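Local coordinates for invasion protein InvA (Salmonella enterica, PDB 2X49), which belongs to the export apparatus of a type III secretion system and takes part in invasion of intestinal epithelial cells, here represented by its C-terminal domain, at residues Pro9-Val14 and Leu47-Glu52; Leu13-Arg18 and Asn57-Leu62; Tyr39-Pro44 and Glu143-Gln148; Thr72-Leu77 and Tyr104-His109. All blocks are in the same frame, centred on the assembly; numbering follows the deposited sequence.

Interaction 1 (Pro9-Val14 and Leu47-Glu52); sequences PLILLV and LLRDGE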
# COMPACT_ATOMS: atom_id res chain seq x y z
N PRO A 9 21.36 1.70 -1.37
CA PRO A 9 20.54 2.32 -2.45
C PRO A 9 19.59 1.41 -3.18
O PRO A 9 19.79 0.22 -3.31
CB PRO A 9 21.59 2.82 -3.44
CG PRO A 9 22.81 1.95 -3.15
CD PRO A 9 22.79 1.67 -1.69
N LEU A 10 18.52 2.03 -3.60
CA LEU A 10 17.54 1.36 -4.46
C LEU A 10 18.05 1.45 -5.88
O LEU A 10 18.69 2.43 -6.23
CB LEU A 10 16.19 2.09 -4.36
CG LEU A 10 15.52 2.09 -3.00
CD1 LEU A 10 14.40 3.10 -3.02
CD2 LEU A 10 15.04 0.72 -2.64
N ILE A 11 17.77 0.45 -6.69
CA ILE A 11 18.20 0.45 -8.09
C ILE A 11 16.98 0.20 -8.95
O ILE A 11 16.19 -0.67 -8.66
CB ILE A 11 19.28 -0.60 -8.42
CG1 ILE A 11 20.53 -0.35 -7.61
CG2 ILE A 11 19.60 -0.60 -9.96
CD1 ILE A 11 21.56 -1.49 -7.64
N LEU A 12 16.80 1.05 -9.95
CA LEU A 12 15.77 0.82 -10.99
C LEU A 12 16.48 0.46 -12.28
O LEU A 12 17.28 1.22 -12.79
CB LEU A 12 14.92 2.05 -11.23
CG LEU A 12 14.19 2.62 -10.04
CD1 LEU A 12 13.43 3.92 -10.34
CD2 LEU A 12 13.22 1.61 -9.54
N LEU A 13 16.22 -0.73 -12.77
CA LEU A 13 16.73 -1.13 -14.12
C LEU A 13 15.68 -0.61 -15.10
O LEU A 13 14.50 -0.87 -14.97
CB LEU A 13 16.89 -2.63 -14.26
CG LEU A 13 17.77 -3.39 -13.25
CD1 LEU A 13 17.84 -4.85 -13.60
CD2 LEU A 13 19.14 -2.72 -13.14
N VAL A 14 16.15 0.16 -16.07
CA VAL A 14 15.31 0.83 -17.07
C VAL A 14 15.82 0.51 -18.48
O VAL A 14 16.95 0.11 -18.67
CB VAL A 14 15.29 2.37 -16.84
CG1 VAL A 14 14.87 2.66 -15.36
CG2 VAL A 14 16.64 2.99 -17.14
N LEU A 47 19.26 4.84 -7.72
CA LEU A 47 20.19 4.74 -8.87
C LEU A 47 19.45 4.14 -10.07
O LEU A 47 18.67 3.20 -9.95
CB LEU A 47 21.45 3.89 -8.56
CG LEU A 47 22.13 4.16 -7.22
CD1 LEU A 47 23.27 3.19 -6.93
CD2 LEU A 47 22.66 5.58 -7.17
N LEU A 48 19.67 4.73 -11.21
CA LEU A 48 19.19 4.14 -12.50
C LEU A 48 20.33 3.39 -13.17
O LEU A 48 21.49 3.84 -13.23
CB LEU A 48 18.66 5.20 -13.50
CG LEU A 48 17.56 6.15 -13.04
CD1 LEU A 48 17.02 7.00 -14.22
CD2 LEU A 48 16.44 5.53 -12.28
N ARG A 49 19.97 2.23 -13.70
CA ARG A 49 20.89 1.36 -14.43
C ARG A 49 20.20 0.83 -15.68
O ARG A 49 19.02 0.54 -15.64
CB ARG A 49 21.37 0.22 -13.53
CG ARG A 49 22.28 -0.78 -14.16
CD ARG A 49 22.95 -1.69 -13.08
NE ARG A 49 23.48 -0.93 -11.94
CZ ARG A 49 23.98 -1.48 -10.83
NH1 ARG A 49 24.02 -2.79 -10.70
NH2 ARG A 49 24.44 -0.71 -9.84
N ASP A 50 20.89 0.77 -16.80
CA ASP A 50 20.23 0.21 -17.99
C ASP A 50 20.14 -1.31 -17.82
O ASP A 50 21.09 -1.96 -17.50
CB ASP A 50 21.01 0.58 -19.25
CG ASP A 50 20.97 2.07 -19.55
OD1 ASP A 50 20.23 2.84 -18.87
OD2 ASP A 50 21.72 2.49 -20.46
N GLY A 51 18.95 -1.84 -18.03
CA GLY A 51 18.72 -3.28 -17.92
C GLY A 51 18.82 -4.02 -19.22
O GLY A 51 18.11 -3.79 -20.17
N GLU A 52 19.74 -4.97 -19.21
CA GLU A 52 19.93 -5.85 -20.35
C GLU A 52 18.63 -6.54 -20.73
O GLU A 52 17.92 -7.10 -19.91
CB GLU A 52 21.04 -6.89 -20.06
CG GLU A 52 22.47 -6.32 -20.05
CD GLU A 52 22.95 -5.85 -18.67
OE1 GLU A 52 22.12 -5.67 -17.74
OE2 GLU A 52 24.18 -5.66 -18.51

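Interaction 2 (Leu13-Arg18 and Asn57-Leu62); sequences LVPKSR and NSIVLL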
# COMPACT_ATOMS: atom_id res chain seq x y z
N LEU A 13 16.22 -0.73 -12.77
CA LEU A 13 16.73 -1.13 -14.12
C LEU A 13 15.68 -0.61 -15.10
O LEU A 13 14.50 -0.87 -14.97
CB LEU A 13 16.89 -2.63 -14.26
CG LEU A 13 17.77 -3.39 -13.25
CD1 LEU A 13 17.84 -4.85 -13.60
CD2 LEU A 13 19.14 -2.72 -13.14
N VAL A 14 16.15 0.16 -16.07
CA VAL A 14 15.31 0.83 -17.07
C VAL A 14 15.82 0.51 -18.48
O VAL A 14 16.95 0.11 -18.67
CB VAL A 14 15.29 2.37 -16.84
CG1 VAL A 14 14.87 2.66 -15.36
CG2 VAL A 14 16.64 2.99 -17.14
N PRO A 15 14.95 0.68 -19.47
CA PRO A 15 15.44 0.50 -20.83
C PRO A 15 16.38 1.61 -21.24
O PRO A 15 16.15 2.76 -20.99
CB PRO A 15 14.15 0.56 -21.68
CG PRO A 15 13.01 0.40 -20.74
CD PRO A 15 13.50 0.99 -19.44
N LYS A 16 17.45 1.20 -21.89
CA LYS A 16 18.43 2.12 -22.47
C LYS A 16 17.74 3.21 -23.29
O LYS A 16 18.07 4.39 -23.21
CB LYS A 16 19.50 1.37 -23.27
CG LYS A 16 20.61 2.23 -23.81
CD LYS A 16 21.68 1.44 -24.56
CE LYS A 16 22.49 0.43 -23.70
NZ LYS A 16 23.04 1.00 -22.42
N SER A 17 16.71 2.77 -24.00
CA SER A 17 15.91 3.64 -24.88
C SER A 17 15.09 4.70 -24.17
O SER A 17 14.61 5.62 -24.81
CB SER A 17 14.93 2.86 -25.77
OG SER A 17 13.94 2.20 -24.99
N ARG A 18 14.90 4.53 -22.86
CA ARG A 18 14.09 5.46 -22.05
C ARG A 18 14.91 6.25 -21.03
O ARG A 18 14.41 7.16 -20.39
CB ARG A 18 12.97 4.69 -21.30
CG ARG A 18 11.98 3.94 -22.21
CD ARG A 18 11.00 4.83 -22.83
NE ARG A 18 9.93 4.05 -23.45
CZ ARG A 18 8.97 4.57 -24.21
NH1 ARG A 18 8.96 5.88 -24.45
NH2 ARG A 18 8.01 3.81 -24.70
N ASN A 57 9.13 -0.77 -22.39
CA ASN A 57 8.01 -0.48 -21.48
C ASN A 57 8.09 -1.30 -20.19
O ASN A 57 7.09 -1.69 -19.61
CB ASN A 57 6.68 -0.72 -22.22
CG ASN A 57 6.53 0.18 -23.45
OD1 ASN A 57 6.46 1.49 -23.20
ND2 ASN A 57 6.47 -0.29 -24.58
N SER A 58 9.31 -1.60 -19.83
CA SER A 58 9.56 -2.40 -18.59
C SER A 58 10.53 -1.72 -17.65
O SER A 58 11.50 -1.09 -18.06
CB SER A 58 10.13 -3.80 -18.99
OG SER A 58 9.23 -4.52 -19.81
N ILE A 59 10.31 -1.93 -16.35
CA ILE A 59 11.18 -1.40 -15.27
C ILE A 59 11.33 -2.47 -14.22
O ILE A 59 10.38 -3.17 -13.95
CB ILE A 59 10.57 -0.13 -14.58
CG1 ILE A 59 10.40 1.03 -15.60
CG2 ILE A 59 11.42 0.30 -13.41
CD1 ILE A 59 11.62 1.86 -15.82
N VAL A 60 12.54 -2.67 -13.71
CA VAL A 60 12.77 -3.54 -12.55
C VAL A 60 13.29 -2.81 -11.34
O VAL A 60 14.21 -2.00 -11.36
CB VAL A 60 13.79 -4.67 -12.89
CG1 VAL A 60 13.87 -5.79 -11.77
CG2 VAL A 60 13.46 -5.33 -14.20
N LEU A 61 12.67 -3.14 -10.22
CA LEU A 61 13.10 -2.61 -8.93
C LEU A 61 13.93 -3.64 -8.20
O LEU A 61 13.48 -4.74 -7.94
CB LEU A 61 11.85 -2.19 -8.09
CG LEU A 61 12.16 -1.85 -6.62
CD1 LEU A 61 12.99 -0.60 -6.53
CD2 LEU A 61 10.84 -1.77 -5.83
N LEU A 62 15.14 -3.23 -7.83
CA LEU A 62 16.03 -4.00 -6.97
C LEU A 62 16.16 -3.32 -5.61
O LEU A 62 16.37 -2.12 -5.46
CB LEU A 62 17.45 -4.14 -7.53
CG LEU A 62 17.62 -4.55 -8.96
CD1 LEU A 62 19.13 -4.72 -9.24
CD2 LEU A 62 16.80 -5.80 -9.24

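Interaction 3 (Tyr39-Pro44 and Glu143-Gln148); sequences YGVRLP and EYFGIQ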
# COMPACT_ATOMS: atom_id res chain seq x y z
N TYR A 39 4.18 9.56 2.60
CA TYR A 39 4.33 8.57 3.69
C TYR A 39 5.07 9.06 4.94
O TYR A 39 5.00 8.41 6.01
CB TYR A 39 5.00 7.28 3.16
CG TYR A 39 4.13 6.57 2.18
CD1 TYR A 39 3.02 5.83 2.59
CD2 TYR A 39 4.36 6.70 0.82
CE1 TYR A 39 2.18 5.24 1.69
CE2 TYR A 39 3.51 6.08 -0.12
CZ TYR A 39 2.45 5.35 0.33
OH TYR A 39 1.63 4.78 -0.59
N GLY A 40 5.78 10.16 4.82
CA GLY A 40 6.45 10.79 5.95
C GLY A 40 7.79 10.24 6.31
O GLY A 40 8.35 10.58 7.36
N VAL A 41 8.31 9.42 5.44
CA VAL A 41 9.68 8.87 5.63
C VAL A 41 10.49 8.97 4.36
O VAL A 41 9.99 9.10 3.24
CB VAL A 41 9.67 7.44 6.20
CG1 VAL A 41 8.89 7.40 7.57
CG2 VAL A 41 9.06 6.50 5.20
N ARG A 42 11.78 8.88 4.56
CA ARG A 42 12.74 9.11 3.48
C ARG A 42 13.19 7.80 2.88
O ARG A 42 13.45 6.83 3.59
CB ARG A 42 13.96 9.82 4.00
CG ARG A 42 13.73 11.07 4.77
CD ARG A 42 13.68 12.20 3.82
NE ARG A 42 13.72 13.51 4.50
CZ ARG A 42 13.56 14.65 3.84
NH1 ARG A 42 13.42 14.59 2.55
NH2 ARG A 42 13.55 15.81 4.46
N LEU A 43 13.21 7.77 1.55
CA LEU A 43 13.85 6.62 0.87
C LEU A 43 15.35 6.75 0.78
O LEU A 43 15.89 7.83 0.87
CB LEU A 43 13.28 6.46 -0.55
CG LEU A 43 11.77 6.20 -0.72
CD1 LEU A 43 11.31 6.33 -2.21
CD2 LEU A 43 11.48 4.83 -0.24
N PRO A 44 16.05 5.62 0.55
CA PRO A 44 17.45 5.70 0.18
C PRO A 44 17.61 6.35 -1.18
O PRO A 44 16.63 6.62 -1.87
CB PRO A 44 17.84 4.22 -0.00
CG PRO A 44 16.80 3.45 0.75
CD PRO A 44 15.57 4.23 0.56
N GLU A 143 13.25 -2.51 5.05
CA GLU A 143 14.54 -2.53 4.34
C GLU A 143 15.31 -1.25 4.50
O GLU A 143 16.54 -1.26 4.38
CB GLU A 143 14.41 -2.88 2.83
CG GLU A 143 13.89 -4.31 2.55
CD GLU A 143 14.91 -5.41 2.84
OE1 GLU A 143 16.12 -5.11 3.03
OE2 GLU A 143 14.49 -6.59 2.83
N TYR A 144 14.58 -0.17 4.80
CA TYR A 144 15.16 1.22 4.83
C TYR A 144 14.71 2.13 5.97
O TYR A 144 15.01 3.31 6.02
CB TYR A 144 14.97 1.94 3.45
CG TYR A 144 13.55 2.09 3.07
CD1 TYR A 144 12.77 3.12 3.60
CD2 TYR A 144 12.92 1.15 2.28
CE1 TYR A 144 11.43 3.21 3.33
CE2 TYR A 144 11.62 1.24 1.98
CZ TYR A 144 10.85 2.25 2.51
OH TYR A 144 9.50 2.33 2.29
N PHE A 145 13.97 1.56 6.89
CA PHE A 145 13.40 2.32 8.05
C PHE A 145 13.44 1.52 9.34
O PHE A 145 12.98 0.38 9.38
CB PHE A 145 11.95 2.72 7.74
CG PHE A 145 11.29 3.51 8.83
CD1 PHE A 145 11.38 4.89 8.84
CD2 PHE A 145 10.61 2.87 9.87
CE1 PHE A 145 10.77 5.63 9.88
CE2 PHE A 145 10.04 3.60 10.90
CZ PHE A 145 10.13 4.97 10.91
N GLY A 146 13.96 2.16 10.37
CA GLY A 146 14.08 1.55 11.74
C GLY A 146 14.19 2.52 12.89
O GLY A 146 13.70 3.63 12.85
N ILE A 147 14.92 2.10 13.90
CA ILE A 147 14.97 2.85 15.16
C ILE A 147 15.63 4.21 15.01
O ILE A 147 15.26 5.18 15.65
CB ILE A 147 15.75 2.07 16.27
CG1 ILE A 147 14.94 0.86 16.71
CG2 ILE A 147 16.03 2.97 17.42
CD1 ILE A 147 13.62 1.22 17.34
N GLN A 148 16.65 4.25 14.17
CA GLN A 148 17.40 5.50 13.98
C GLN A 148 16.50 6.54 13.36
O GLN A 148 16.49 7.69 13.78
CB GLN A 148 18.71 5.35 13.17
CG GLN A 148 19.80 4.59 13.90
CD GLN A 148 19.95 4.97 15.35
OE1 GLN A 148 19.59 4.18 16.23
NE2 GLN A 148 20.52 6.14 15.64
O HOH W 1 13.71 5.83 6.11

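Interaction 4 (Thr72-Leu77 and Tyr104-His109); sequences TVYFDL and YFWVTH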
# COMPACT_ATOMS: atom_id res chain seq x y z
N THR A 72 5.48 -3.26 -15.72
CA THR A 72 5.22 -2.85 -17.10
C THR A 72 4.51 -1.50 -17.10
O THR A 72 3.49 -1.34 -16.47
CB THR A 72 4.31 -3.89 -17.75
OG1 THR A 72 5.00 -5.16 -17.76
CG2 THR A 72 3.81 -3.48 -19.14
N VAL A 73 5.15 -0.52 -17.72
CA VAL A 73 4.65 0.83 -17.82
C VAL A 73 4.68 1.21 -19.30
O VAL A 73 5.75 1.26 -19.86
CB VAL A 73 5.54 1.83 -17.03
CG1 VAL A 73 5.08 3.30 -17.24
CG2 VAL A 73 5.57 1.50 -15.54
N TYR A 74 3.52 1.47 -19.89
CA TYR A 74 3.44 1.93 -21.30
C TYR A 74 3.58 3.43 -21.32
O TYR A 74 2.62 4.19 -21.31
CB TYR A 74 2.18 1.38 -22.04
CG TYR A 74 2.31 -0.10 -22.32
CD1 TYR A 74 2.94 -0.57 -23.47
CD2 TYR A 74 1.81 -1.07 -21.44
CE1 TYR A 74 3.13 -1.86 -23.70
CE2 TYR A 74 1.97 -2.38 -21.68
CZ TYR A 74 2.62 -2.79 -22.81
OH TYR A 74 2.83 -4.13 -23.07
N PHE A 75 4.82 3.85 -21.43
CA PHE A 75 5.23 5.26 -21.30
C PHE A 75 4.51 6.20 -22.26
O PHE A 75 4.27 7.38 -21.94
CB PHE A 75 6.74 5.45 -21.48
CG PHE A 75 7.56 4.86 -20.36
CD1 PHE A 75 7.61 5.49 -19.15
CD2 PHE A 75 8.21 3.64 -20.51
CE1 PHE A 75 8.34 4.95 -18.10
CE2 PHE A 75 8.93 3.07 -19.44
CZ PHE A 75 9.00 3.74 -18.26
N ASP A 76 4.15 5.67 -23.40
CA ASP A 76 3.52 6.49 -24.47
C ASP A 76 1.98 6.40 -24.48
O ASP A 76 1.32 7.00 -25.32
CB ASP A 76 4.11 6.09 -25.85
CG ASP A 76 5.65 6.16 -25.89
OD1 ASP A 76 6.22 7.04 -25.24
OD2 ASP A 76 6.27 5.28 -26.54
N LEU A 77 1.43 5.65 -23.51
CA LEU A 77 -0.05 5.40 -23.41
C LEU A 77 -0.58 5.94 -22.06
O LEU A 77 0.15 6.50 -21.27
CB LEU A 77 -0.41 3.90 -23.58
CG LEU A 77 0.10 3.13 -24.83
CD1 LEU A 77 -0.28 1.66 -24.86
CD2 LEU A 77 -0.45 3.88 -26.07
N TYR A 104 -4.10 -4.76 -15.95
CA TYR A 104 -3.88 -3.32 -16.24
C TYR A 104 -4.18 -3.04 -17.70
O TYR A 104 -3.70 -3.73 -18.57
CB TYR A 104 -2.44 -2.92 -15.93
CG TYR A 104 -2.04 -3.23 -14.52
CD1 TYR A 104 -2.13 -2.29 -13.54
CD2 TYR A 104 -1.55 -4.49 -14.18
CE1 TYR A 104 -1.78 -2.59 -12.25
CE2 TYR A 104 -1.20 -4.80 -12.88
CZ TYR A 104 -1.30 -3.82 -11.92
OH TYR A 104 -0.96 -3.99 -10.60
N PHE A 105 -4.95 -1.98 -17.92
CA PHE A 105 -5.47 -1.65 -19.24
C PHE A 105 -5.00 -0.27 -19.66
O PHE A 105 -5.16 0.73 -18.96
CB PHE A 105 -7.01 -1.71 -19.21
CG PHE A 105 -7.54 -3.10 -18.94
CD1 PHE A 105 -7.79 -3.99 -19.96
CD2 PHE A 105 -7.76 -3.51 -17.64
CE1 PHE A 105 -8.23 -5.28 -19.69
CE2 PHE A 105 -8.24 -4.80 -17.37
CZ PHE A 105 -8.43 -5.67 -18.37
N TRP A 106 -4.40 -0.27 -20.83
CA TRP A 106 -3.81 0.96 -21.38
C TRP A 106 -4.44 1.24 -22.76
O TRP A 106 -4.67 0.35 -23.60
CB TRP A 106 -2.29 0.84 -21.52
CG TRP A 106 -1.51 0.55 -20.23
CD1 TRP A 106 -1.42 -0.68 -19.59
CD2 TRP A 106 -0.75 1.46 -19.49
NE1 TRP A 106 -0.62 -0.54 -18.52
CE2 TRP A 106 -0.20 0.76 -18.40
CE3 TRP A 106 -0.44 2.81 -19.64
CZ2 TRP A 106 0.64 1.37 -17.46
CZ3 TRP A 106 0.36 3.41 -18.72
CH2 TRP A 106 0.93 2.70 -17.63
N VAL A 107 -4.64 2.55 -23.00
CA VAL A 107 -5.21 3.03 -24.25
C VAL A 107 -4.40 4.21 -24.79
O VAL A 107 -3.57 4.83 -24.12
CB VAL A 107 -6.70 3.43 -24.09
CG1 VAL A 107 -7.53 2.24 -23.65
CG2 VAL A 107 -6.85 4.58 -23.17
N THR A 108 -4.70 4.52 -26.03
CA THR A 108 -4.08 5.70 -26.62
C THR A 108 -4.58 6.97 -25.98
O THR A 108 -5.65 7.03 -25.36
CB THR A 108 -4.27 5.80 -28.17
OG1 THR A 108 -5.67 6.04 -28.48
CG2 THR A 108 -3.76 4.52 -28.88
N HIS A 109 -3.85 8.04 -26.23
CA HIS A 109 -4.23 9.35 -25.70
C HIS A 109 -5.60 9.77 -26.25
O HIS A 109 -6.49 10.25 -25.52
CB HIS A 109 -3.17 10.42 -25.97
CG HIS A 109 -1.95 10.29 -25.11
ND1 HIS A 109 -1.65 11.16 -24.09
CD2 HIS A 109 -0.95 9.38 -25.11
CE1 HIS A 109 -0.52 10.81 -23.51
NE2 HIS A 109 -0.07 9.72 -24.11
O HOH W 2 0.75 -2.22 -16.54
O HOH W 3 2.05 8.60 -22.09

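Interaction 1 (Pro9-Val14 and Leu47-Glu52)
Ile11 pairs with Leu47, Leu12 with Leu48, Leu13 with Arg49 and Val14 with Asp50 as the short strand segments 10-14 and 47-50 run parallel, their axes 4.6 Å apart at closest and turned by 31°. Five backbone bonds form the ladder. They join Leu10, Leu12 and Val14 of one strand to Leu47, Arg49 and Gly51 of the other, the staggered pattern of parallel strands; the shortest is Leu12 N to Leu47 O, 2.8 Å, and the last is Gly51 N to Val14 O, 2.9 Å.

Arg49 shares a face with Ile11 and Leu13. Its CG is anti to the backbone N (chi1 178°), and CB, CG and CD run beside Leu13, with CB 3.7 Å from Leu13 CD2. The chain then bends at chi3 (-46°), and Ile11 CD1 lies over one face of the guanidinium, 3.7 Å from Arg49 NH2. Next along, Leu47 CD1 meets Pro9 CB at 3.9 Å. On the opposite face, one methyl of Leu48 touches two carbons of Leu12: CD2 is 3.9 Å from both Leu12 CB and Leu12 CD1. Behind them, Leu10 and Leu12 pack on helix 125-139, a place suited to leucine. Asp50 turns from the strand toward Lys16 and Arg19, with which it forms salt bridges.

Strand 46-50 is an outermost strand of this mixed sheet. The chemistry suits that place: the N and O of Leu47 and Arg49 and the N of Gly51 are spent on the ladder, while arginine lays methylenes along Leu13 and its guanidinium against Ile11 CD1, yet stays exposed as a residue.

Interaction 2 (Leu13-Arg18 and Asn57-Leu62)
Val14 CG1 and Ile59 CD1 approach to 3.4 Å, closer than methyls usually come, and mark the dense part of the contact. Ile59 reaches there through chi2 of -84°, which swings CD1 beside the valine. On the other face of the sheet Leu13 and Val60 lie side by side, pointing the same way, with Leu13 CB 4.0 Å from Val60 CB. Between them the backbones form an antiparallel hydrogen-bonded pair: Leu13 N gives to Val60 O at 2.8 Å, and Val60 N returns the bond to Leu13 O at 2.9 Å. Branched aliphatic residues suit both buried faces.

Beyond this pair the strands part. Pro15 has no N-H to offer, and its CD sits 3.2 Å from Ser58 O, a buried carbonyl oxygen without a partner in the model. The chain turns instead into the start of helix 16-24, with Arg18 N bonded to Pro15 O.

The looser end is polar and lies nearer solvent. Arg18 NH2 makes a weak bond to Asn57 OD1, 3.2 Å long and bent to 131°, the guanidinium and amide planes standing 53° apart. Firmer partners hold the arginine: Asp56 O takes NE, and Asp76 forms a salt bridge with NH2.

Proline, lacking an N-H, is consistent with the ladder ending here and with Ser58 O lacking a partner, while the arginine joins the first turn of helix 16-24 to the residues just before strand 58-63 and to the turn carrying Asp76.

Interaction 3 (Tyr39-Pro44 and Glu143-Gln148)
Val41 is the first residue of the loop to make contact and spreads its two methyls between two rings. CG1 lies 3.5 Å from Phe145 CE1, the side chains crossing at about a right angle, whereas CG2 reaches the edge of Tyr144, near the plane of that ring. Arg42 contributes its carbonyl rather than its charge. A water donates to Arg42 O at 2.7 Å and to Tyr144 O at 2.8 Å, satisfying two backbone acceptors at once, and it sits in plane at the edges of both aromatic rings. Leu43 then lays CD2 over one face of Tyr144, a CH-pi contact 4.1 Å from the ring centroid and displaced toward CE1 and CZ. Pro44 closes the series with CG 3.6 Å from Tyr144 CB; its compact, puckered ring sets CG and CD against that carbon. Tyr144 meets this row because its CG lies between the backbone N and the carbonyl carbon (chi1 61°).

The loop links helix 27-39 to strand 46-50. Phe35 of that helix touches Val41, Leu43 and Tyr144, the tyrosine hydroxyl bonds Leu137 O in helix 125-139, and Phe145 rests on Thr150 and Met153 of helix 147-158, whose N-cap is Gly146.

Interaction 4 (Thr72-Leu77 and Tyr104-His109)
A single water is gripped by three groups: it donates to Phe75 O and to Leu77 O, and accepts from His109 NE2 at 3.1 Å, an arrangement consistent with a hydrogen on that nitrogen. A mercury ion lies about 3 Å from the His109 side chain.

A second water joins Thr72 O to Trp106 NE1, 2.9 Å from that nitrogen and in the indole plane, giving the buried indole N-H a partner. Tyr74 packs over the indole. Its CB stands above the six-membered ring, 4.1 Å from the centroid, and its own ring presents an edge to the five-membered ring in a T-shaped pair, centroids 5.0 Å apart and planes at 65°. A large flat tryptophan suits this place, because it can take both CB and the ring edge of Tyr74.

The chain here leaves strand 66-72 of the mixed sheet for strand 78-80 of the antiparallel sheet, whose neighbouring strand 102-107 carries Trp106. It reverses in a type I turn from Tyr74 to Leu77, closed by Leu77 N to Tyr74 O at 2.9 Å, with Tyr74 also centring an inverse gamma turn.

After the turn, Leu77 CB approaches Val107 O to 3.3 Å, and Leu77 CD1 lies 4.0 Å from Trp106 CB. Thr108 and Glu111 form a capping box at the next helix: the threonine side chain caps a backbone N, and Thr108 N bonds OE1 of Glu111, a calcium ligand.

Overall arrangement
Interactions 1 and 2 use the two edges of one strand: 10-14 is flanked by 46-50 and 58-63 in the same mixed sheet. The centres of the two interactions are about 7 Å apart, and the salt bridge from Asp50 OD2 to Lys16 NZ (2.8 Å) joins them. Interaction 2 passes to interaction 4 through Arg18 NH2 and Asp76 OD2, 2.9 Å apart, and through the backbones of Asn57 and Val73, where the chain leaves the mixed sheet for the antiparallel one. Interaction 3 lies among helices 27-39, 125-139 and 147-158 and touches interaction 1 where Leu10 meets Pro44; it is about 31 Å from interaction 4, centre to centre. Interaction 4 is nearest the metals, with the Thr108 side chain about 4 Å from the calcium ion.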